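Local coordinates for putative alpha-galactosidase/melibiase (Bacteroides fragilis, PDB 4OGZ), which probably hydrolyses terminal, non-reducing alpha-D-galactose residues from alpha-D-galactosides such as galactose oligosaccharides and galactomannans, at residues E308-P312 with G313-D317. Sequence-based numbering, arbitrary orientation.
Sequences EYARP and GGWND
Trp315 reaches back over the turn that precedes it because its CG stands beside the backbone N and opposite the carbonyl carbon (chi1 -47°), while chi2 of 104° brings the indole against Arg311 and Pro312. One ring face receives the carbonyl oxygen Arg311 O, 3.6 Å above the plane and displaced toward the rim; Pro312 CA approaches CZ2 of Trp315 obliquely at 3.6 Å, and Ala310 CB lies near CE3. A broad indole suits this place, since it touches three successive residues while its NE1 still bonds to the carbonyl of Leu97. Beneath it the chain reverses in a type II turn from Arg311 to Gly314. Pro312, its phi restrained by the ring, fits the first corner, and Gly313 takes the positive phi of 91° at the second, a conformation glycine adopts easily because it has no CB. Two backbone bonds close the turn: Gly314 N donates to Arg311 O (2.9 Å), and Arg311 N donates to Gly314 O (3.1 Å). Gly314 O accepts another hydrogen bond from a water that also donates to Tyr309 O, and Ala310 CA makes a weaker CA-H...O contact with Gly314 O at 3.3 Å. Farther from the turn, Asn316 lays its amide nitrogen ND2 3.8 Å from Ala310 CB, a buried methyl that points toward residues 313-317. The amide has both donors and an acceptor to offer: ND2 bonds to Leu306 O and Gln391 OE1, and OD1 accepts from Trp273 NE1. The arrangement is a proline-glycine type II beta turn, closed by a single antiparallel bridge between Arg311 and Gly314, leading from the loop after helix 296-303 into strand 315-317, which lies parallel to strand 272-274 in the TIM beta/alpha-barrel of this glycoside hydrolase family 27 protein.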
loop_
_atom_site.group_PDB
_atom_site.type_symbol
_atom_site.label_atom_id
_atom_site.label_comp_id
_atom_site.label_asym_id
_atom_site.label_seq_id
_atom_site.Cartn_x
_atom_site.Cartn_y
_atom_site.Cartn_z
ATOM N N GLU A 308 16.549 7.224 0.804
ATOM C CA GLU A 308 16.851 7.923 2.075
ATOM C C GLU A 308 15.684 8.771 2.586
ATOM O O GLU A 308 15.699 9.216 3.713
ATOM C CB GLU A 308 18.038 8.826 1.841
ATOM N N TYR A 309 14.665 8.987 1.754
ATOM C CA TYR A 309 13.503 9.822 2.134
ATOM C C TYR A 309 12.361 9.024 2.718
ATOM O O TYR A 309 11.413 9.615 3.210
ATOM C CB TYR A 309 12.988 10.668 0.915
ATOM C CG TYR A 309 14.032 11.662 0.429
ATOM C CD1 TYR A 309 14.187 12.903 1.056
ATOM C CD2 TYR A 309 14.888 11.345 -0.633
ATOM C CE1 TYR A 309 15.141 13.803 0.619
ATOM C CE2 TYR A 309 15.861 12.238 -1.053
ATOM C CZ TYR A 309 15.980 13.454 -0.419
ATOM O OH TYR A 309 16.923 14.331 -0.828
ATOM N N ALA A 310 12.441 7.694 2.660
ATOM C CA ALA A 310 11.389 6.823 3.163
ATOM C C ALA A 310 11.796 6.250 4.490
ATOM O O ALA A 310 12.943 5.890 4.684
ATOM C CB ALA A 310 11.111 5.680 2.210
ATOM N N ARG A 311 10.811 6.101 5.363
ATOM C CA ARG A 311 10.979 5.453 6.652
ATOM C C ARG A 311 9.611 5.261 7.285
ATOM O O ARG A 311 8.632 5.808 6.798
ATOM C CB ARG A 311 11.900 6.292 7.537
ATOM C CG ARG A 311 11.398 7.690 7.817
ATOM C CD ARG A 311 12.229 8.273 8.968
ATOM N NE ARG A 311 11.819 9.641 9.306
ATOM C CZ ARG A 311 12.125 10.745 8.615
ATOM N NH1 ARG A 311 12.874 10.690 7.508
ATOM N NH2 ARG A 311 11.675 11.923 9.044
ATOM N N PRO A 312 9.537 4.539 8.412
ATOM C CA PRO A 312 8.190 4.375 8.980
ATOM C C PRO A 312 7.448 5.703 9.096
ATOM O O PRO A 312 8.020 6.683 9.542
ATOM C CB PRO A 312 8.493 3.750 10.351
ATOM C CG PRO A 312 9.653 2.841 10.025
ATOM C CD PRO A 312 10.517 3.707 9.131
ATOM N N GLY A 313 6.219 5.753 8.584
ATOM C CA GLY A 313 5.433 6.970 8.630
ATOM C C GLY A 313 5.536 7.923 7.446
ATOM O O GLY A 313 4.907 8.955 7.450
ATOM N N GLY A 314 6.308 7.568 6.423
ATOM C CA GLY A 314 6.417 8.376 5.237
ATOM C C GLY A 314 7.089 7.661 4.112
ATOM O O GLY A 314 8.285 7.399 4.168
ATOM N N TRP A 315 6.337 7.398 3.042
ATOM C CA TRP A 315 6.792 6.524 1.991
ATOM C C TRP A 315 6.769 7.179 0.605
ATOM O O TRP A 315 5.883 7.999 0.313
ATOM C CB TRP A 315 5.867 5.306 1.941
ATOM C CG TRP A 315 5.611 4.709 3.285
ATOM C CD1 TRP A 315 4.483 4.824 4.023
ATOM C CD2 TRP A 315 6.503 3.868 4.039
ATOM N NE1 TRP A 315 4.598 4.103 5.175
ATOM C CE2 TRP A 315 5.841 3.527 5.223
ATOM C CE3 TRP A 315 7.813 3.409 3.838
ATOM C CZ2 TRP A 315 6.444 2.762 6.244
ATOM C CZ3 TRP A 315 8.405 2.602 4.853
ATOM C CH2 TRP A 315 7.700 2.282 6.008
ATOM N N ASN A 316 7.747 6.809 -0.227
ATOM C CA ASN A 316 7.716 7.120 -1.615
ATOM C C ASN A 316 6.642 6.246 -2.291
ATOM O O ASN A 316 6.621 5.027 -2.079
ATOM C CB ASN A 316 9.075 6.874 -2.250
ATOM C CG ASN A 316 10.166 7.791 -1.695
ATOM O OD1 ASN A 316 10.041 9.008 -1.699
ATOM N ND2 ASN A 316 11.254 7.193 -1.257
ATOM N N ASP A 317 5.767 6.873 -3.078
ATOM C CA ASP A 317 4.644 6.183 -3.730
ATOM C C ASP A 317 4.908 6.063 -5.230
ATOM O O ASP A 317 4.777 7.048 -5.959
ATOM C CB ASP A 317 3.355 6.940 -3.423
ATOM C CG ASP A 317 2.100 6.354 -4.107
ATOM O OD1 ASP A 317 2.187 5.251 -4.703
ATOM O OD2 ASP A 317 1.024 7.017 -3.981
HETATM O O HOH W 1 9.659 9.254 5.723
#